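PDB 4TMD: DUF5642 domain-containing protein from Mycobacterium smegmatis, which is of unknown function but belongs to the DUF5642 family of the Mog1p/PsbP clan; its precursor has a signal sequence, consistent with export from the cytoplasm. Local coordinates for residues V92-V104 against V115-V129. Numbering follows the deposited sequence.
Sequences VPLSDPGDECKRV and VDVVESPQIDDARTV
R103 and D116 run alongside each other off the same face of the hairpin, and the guanidinium grips the carboxylate side-on with two nitrogens. NE meets OD1 of D116 at 2.8 Å on its syn side, though tilted from the carboxylate plane, while NH2 comes to OD2 from well above it. The two flat groups are turned 36° apart; OD1 sits in the guanidinium plane, whereas OD2 is tilted a little from it and also accepts a bond from Q114. This pair belongs to the antiparallel hairpin of strands 103-107 and 111-118, near one margin of the large antiparallel sheet. R103 and D116 are a non-hydrogen-bonded pair, flanked by the hydrogen-bonded pair V104 and V115 and by the bond from V117 N to K102 O (2.9 Å).

Ahead of the hairpin, residues 94-96 pass over the start of strand 127-137, and P97 packs on V117. The valine sends CG2 obliquely against the proline ring, 3.7 Å from P97 CG, while K102 runs across the same valine and ends with NZ in a salt bridge to OD1 of D99. C101, joined to C52 by a disulfide, ties this loop to the region of helix 53-56. V129 CG2 meets S95 O at 3.5 Å and also touches CD2 of L94. With CG anti to the backbone N (chi1 -178°), that leucine extends toward strand 127-137 and lies alongside R127, the two running opposite ways, with L94 CD2 above the outer part of one guanidinium face, 3.8 Å from its plane. Two waters at the edge of that guanidinium link NH2 to V92 O and NH1 to L94 N.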
loop_
_atom_site.group_PDB
_atom_site.type_symbol
_atom_site.label_atom_id
_atom_site.label_comp_id
_atom_site.label_asym_id
_atom_site.label_seq_id
_atom_site.Cartn_x
_atom_site.Cartn_y
_atom_site.Cartn_z
ATOM N N VAL A 92 12.997 -0.789 6.692
ATOM C CA VAL A 92 12.902 -0.493 5.266
ATOM C C VAL A 92 13.000 1.005 5.065
ATOM O O VAL A 92 12.296 1.764 5.735
ATOM C CB VAL A 92 11.577 -0.999 4.663
ATOM C CG1 VAL A 92 11.611 -0.900 3.147
ATOM C CG2 VAL A 92 11.319 -2.428 5.082
ATOM N N PRO A 93 13.892 1.449 4.168
ATOM C CA PRO A 93 13.929 2.888 3.882
ATOM C C PRO A 93 12.570 3.364 3.346
ATOM O O PRO A 93 12.034 2.791 2.396
ATOM C CB PRO A 93 15.027 3.013 2.819
ATOM C CG PRO A 93 15.875 1.778 2.995
ATOM C CD PRO A 93 14.922 0.701 3.425
ATOM N N LEU A 94 12.009 4.385 3.974
ATOM C CA LEU A 94 10.673 4.850 3.623
ATOM C C LEU A 94 10.664 5.753 2.391
ATOM O O LEU A 94 11.426 6.709 2.311
ATOM C CB LEU A 94 10.061 5.595 4.804
ATOM C CG LEU A 94 8.633 6.103 4.612
ATOM C CD1 LEU A 94 7.644 4.961 4.713
ATOM C CD2 LEU A 94 8.321 7.197 5.634
ATOM N N SER A 95 9.790 5.461 1.437
ATOM C CA SER A 95 9.607 6.356 0.299
ATOM C C SER A 95 8.779 7.550 0.745
ATOM O O SER A 95 7.631 7.392 1.155
ATOM C CB SER A 95 8.936 5.629 -0.871
ATOM O OG SER A 95 8.585 6.544 -1.898
ATOM N N ASP A 96 9.357 8.745 0.678
ATOM C CA ASP A 96 8.720 9.928 1.253
ATOM C C ASP A 96 9.007 11.198 0.438
ATOM O O ASP A 96 9.841 12.025 0.819
ATOM C CB ASP A 96 9.185 10.108 2.708
ATOM C CG ASP A 96 8.322 11.085 3.483
ATOM O OD1 ASP A 96 7.250 11.476 2.968
ATOM O OD2 ASP A 96 8.711 11.461 4.609
ATOM N N PRO A 97 8.293 11.368 -0.682
ATOM C CA PRO A 97 8.493 12.497 -1.598
ATOM C C PRO A 97 8.336 13.872 -0.935
ATOM O O PRO A 97 7.391 14.070 -0.163
ATOM C CB PRO A 97 7.384 12.297 -2.645
ATOM C CG PRO A 97 6.944 10.897 -2.515
ATOM C CD PRO A 97 7.137 10.542 -1.070
ATOM N N GLY A 98 9.234 14.810 -1.243
ATOM C CA GLY A 98 9.038 16.207 -0.875
ATOM C C GLY A 98 8.022 16.863 -1.797
ATOM O O GLY A 98 7.494 16.202 -2.702
ATOM N N ASP A 99 7.747 18.153 -1.596
ATOM C CA ASP A 99 6.732 18.851 -2.408
ATOM C C ASP A 99 7.060 18.834 -3.903
ATOM O O ASP A 99 6.157 18.852 -4.747
ATOM C CB ASP A 99 6.555 20.304 -1.948
ATOM C CG ASP A 99 5.542 20.449 -0.819
ATOM O OD1 ASP A 99 5.129 19.417 -0.247
ATOM O OD2 ASP A 99 5.167 21.600 -0.499
ATOM N N GLU A 100 8.351 18.790 -4.215
ATOM C CA GLU A 100 8.838 18.738 -5.586
ATOM C C GLU A 100 8.316 17.503 -6.317
ATOM O O GLU A 100 8.137 17.509 -7.540
ATOM C CB GLU A 100 10.375 18.741 -5.603
ATOM C CG GLU A 100 11.030 19.943 -4.915
ATOM C CD GLU A 100 11.083 19.812 -3.398
ATOM O OE1 GLU A 100 10.349 18.967 -2.841
ATOM O OE2 GLU A 100 11.866 20.559 -2.766
ATOM N N CYS A 101 8.070 16.437 -5.564
ATOM C CA CYS A 101 7.676 15.181 -6.179
ATOM C C CYS A 101 6.318 14.693 -5.704
ATOM O O CYS A 101 6.034 13.500 -5.749
ATOM C CB CYS A 101 8.740 14.128 -5.916
ATOM S SG CYS A 101 10.307 14.527 -6.714
ATOM N N LYS A 102 5.458 15.608 -5.279
ATOM C CA LYS A 102 4.134 15.183 -4.846
ATOM C C LYS A 102 3.225 14.826 -6.024
ATOM O O LYS A 102 2.150 14.246 -5.843
ATOM C CB LYS A 102 3.511 16.250 -3.957
ATOM C CG LYS A 102 4.054 16.164 -2.519
ATOM C CD LYS A 102 3.171 16.889 -1.511
ATOM C CE LYS A 102 3.467 16.461 -0.085
ATOM N NZ LYS A 102 4.888 16.677 0.262
ATOM N N ARG A 103 3.655 15.146 -7.240
ATOM C CA ARG A 103 3.003 14.563 -8.407
ATOM C C ARG A 103 4.044 14.140 -9.434
ATOM O O ARG A 103 4.887 14.941 -9.853
ATOM C CB ARG A 103 2.000 15.537 -9.036
ATOM C CG ARG A 103 1.513 15.073 -10.421
ATOM C CD ARG A 103 0.296 15.866 -10.880
ATOM N NE ARG A 103 -0.852 15.592 -10.023
ATOM C CZ ARG A 103 -1.947 16.340 -9.973
ATOM N NH1 ARG A 103 -2.053 17.425 -10.737
ATOM N NH2 ARG A 103 -2.937 15.998 -9.160
ATOM N N VAL A 104 3.985 12.879 -9.838
ATOM C CA VAL A 104 4.814 12.390 -10.930
ATOM C C VAL A 104 3.971 11.757 -12.025
ATOM O O VAL A 104 3.185 10.845 -11.763
ATOM C CB VAL A 104 5.823 11.348 -10.461
ATOM C CG1 VAL A 104 6.843 11.104 -11.558
ATOM C CG2 VAL A 104 6.501 11.806 -9.175
ATOM N N VAL A 115 1.345 9.423 -10.303
ATOM C CA VAL A 115 1.433 8.987 -8.902
ATOM C C VAL A 115 1.484 10.239 -8.038
ATOM O O VAL A 115 2.426 11.026 -8.144
ATOM C CB VAL A 115 2.666 8.080 -8.654
ATOM C CG1 VAL A 115 2.798 7.704 -7.156
ATOM C CG2 VAL A 115 2.580 6.803 -9.500
ATOM N N ASP A 116 0.444 10.437 -7.232
ATOM C CA ASP A 116 0.279 11.609 -6.368
ATOM C C ASP A 116 0.420 11.262 -4.899
ATOM O O ASP A 116 -0.111 10.248 -4.465
ATOM C CB ASP A 116 -1.114 12.222 -6.538
ATOM C CG ASP A 116 -1.312 12.898 -7.882
ATOM O OD1 ASP A 116 -0.308 13.265 -8.507
ATOM O OD2 ASP A 116 -2.476 13.068 -8.299
ATOM N N VAL A 117 1.069 12.126 -4.124
ATOM C CA VAL A 117 1.014 12.004 -2.673
ATOM C C VAL A 117 -0.350 12.490 -2.208
ATOM O O VAL A 117 -0.832 13.515 -2.669
ATOM C CB VAL A 117 2.136 12.815 -1.990
ATOM C CG1 VAL A 117 2.033 12.706 -0.468
ATOM C CG2 VAL A 117 3.489 12.333 -2.478
ATOM N N VAL A 118 -0.986 11.744 -1.317
ATOM C CA VAL A 118 -2.273 12.158 -0.779
ATOM C C VAL A 118 -2.196 12.121 0.744
ATOM O O VAL A 118 -1.250 11.583 1.324
ATOM C CB VAL A 118 -3.432 11.257 -1.277
ATOM C CG1 VAL A 118 -3.667 11.408 -2.794
ATOM C CG2 VAL A 118 -3.163 9.815 -0.929
ATOM N N GLU A 119 -3.198 12.700 1.385
ATOM C CA GLU A 119 -3.291 12.726 2.842
ATOM C C GLU A 119 -3.184 11.326 3.458
ATOM O O GLU A 119 -3.845 10.394 3.000
ATOM C CB GLU A 119 -4.614 13.397 3.229
ATOM C CG GLU A 119 -4.963 13.413 4.697
ATOM C CD GLU A 119 -6.345 14.026 4.951
ATOM O OE1 GLU A 119 -7.363 13.445 4.500
ATOM O OE2 GLU A 119 -6.408 15.098 5.594
ATOM N N SER A 120 -2.344 11.188 4.488
ATOM C CA SER A 120 -2.268 9.959 5.290
ATOM C C SER A 120 -2.326 10.286 6.791
ATOM O O SER A 120 -1.930 11.365 7.205
ATOM C CB SER A 120 -0.990 9.181 4.961
ATOM O OG SER A 120 0.152 9.981 5.184
ATOM N N PRO A 121 -2.812 9.350 7.616
ATOM C CA PRO A 121 -3.100 9.745 9.004
ATOM C C PRO A 121 -1.870 9.915 9.887
ATOM O O PRO A 121 -0.843 9.252 9.686
ATOM C CB PRO A 121 -3.952 8.583 9.525
ATOM C CG PRO A 121 -3.484 7.401 8.695
ATOM C CD PRO A 121 -3.273 7.979 7.325
ATOM N N GLN A 122 -1.993 10.795 10.877
ATOM C CA GLN A 122 -0.982 10.910 11.917
ATOM C C GLN A 122 -1.045 9.659 12.757
ATOM O O GLN A 122 -2.111 9.304 13.244
ATOM C CB GLN A 122 -1.212 12.139 12.801
ATOM C CG GLN A 122 -0.111 12.366 13.843
ATOM C CD GLN A 122 -0.369 13.611 14.679
ATOM O OE1 GLN A 122 -0.174 14.743 14.218
ATOM N NE2 GLN A 122 -0.830 13.409 15.912
ATOM N N ILE A 123 0.087 8.992 12.926
ATOM C CA ILE A 123 0.160 7.844 13.815
ATOM C C ILE A 123 1.337 8.019 14.767
ATOM O O ILE A 123 2.463 8.230 14.327
ATOM C CB ILE A 123 0.315 6.514 13.048
ATOM C CG1 ILE A 123 -0.926 6.232 12.196
ATOM C CG2 ILE A 123 0.558 5.352 14.047
ATOM C CD1 ILE A 123 -0.848 4.923 11.416
ATOM N N ASP A 124 1.068 7.931 16.065
ATOM C CA ASP A 124 2.103 8.149 17.080
ATOM C C ASP A 124 3.338 7.290 16.865
ATOM O O ASP A 124 3.243 6.063 16.705
ATOM C CB ASP A 124 1.542 7.894 18.476
ATOM C CG ASP A 124 0.522 8.944 18.893
ATOM O OD1 ASP A 124 0.585 10.077 18.364
ATOM O OD2 ASP A 124 -0.343 8.638 19.745
ATOM N N ASP A 125 4.490 7.956 16.849
ATOM C CA ASP A 125 5.783 7.301 16.720
ATOM C C ASP A 125 5.874 6.459 15.457
ATOM O O ASP A 125 6.470 5.383 15.455
ATOM C CB ASP A 125 6.059 6.434 17.945
ATOM C CG ASP A 125 6.087 7.241 19.220
ATOM O OD1 ASP A 125 6.799 8.275 19.249
ATOM O OD2 ASP A 125 5.382 6.851 20.179
ATOM N N ALA A 126 5.262 6.948 14.389
ATOM C CA ALA A 126 5.343 6.291 13.097
ATOM C C ALA A 126 5.417 7.368 12.037
ATOM O O ALA A 126 4.967 8.493 12.259
ATOM C CB ALA A 126 4.129 5.367 12.865
ATOM N N ARG A 127 6.030 7.049 10.903
ATOM C CA ARG A 127 5.950 7.928 9.747
ATOM C C ARG A 127 4.926 7.322 8.813
ATOM O O ARG A 127 4.900 6.103 8.621
ATOM C CB ARG A 127 7.306 8.082 9.047
ATOM C CG ARG A 127 8.290 9.023 9.753
ATOM C CD ARG A 127 9.661 8.910 9.110
ATOM N NE ARG A 127 10.157 7.538 9.227
ATOM C CZ ARG A 127 11.139 7.013 8.497
ATOM N NH1 ARG A 127 11.757 7.738 7.563
ATOM N NH2 ARG A 127 11.496 5.750 8.707
ATOM N N THR A 128 4.073 8.160 8.249
ATOM C CA THR A 128 3.072 7.668 7.319
ATOM C C THR A 128 3.117 8.432 6.010
ATOM O O THR A 128 3.363 9.644 5.972
ATOM C CB THR A 128 1.664 7.749 7.914
ATOM O OG1 THR A 128 1.380 9.105 8.265
ATOM C CG2 THR A 128 1.555 6.871 9.165
ATOM N N VAL A 129 2.876 7.703 4.934
ATOM C CA VAL A 129 2.899 8.260 3.585
ATOM C C VAL A 129 1.709 7.682 2.821
ATOM O O VAL A 129 1.463 6.477 2.889
ATOM C CB VAL A 129 4.209 7.923 2.842
ATOM C CG1 VAL A 129 4.173 8.502 1.413
ATOM C CG2 VAL A 129 5.417 8.450 3.607
HETATM O O HOH W 1 13.072 3.561 7.695
HETATM O O HOH W 2 13.321 6.378 5.979
HETATM O O HOH W 3 5.157 11.622 5.297
HETATM O O HOH W 4 4.615 11.135 -5.982
#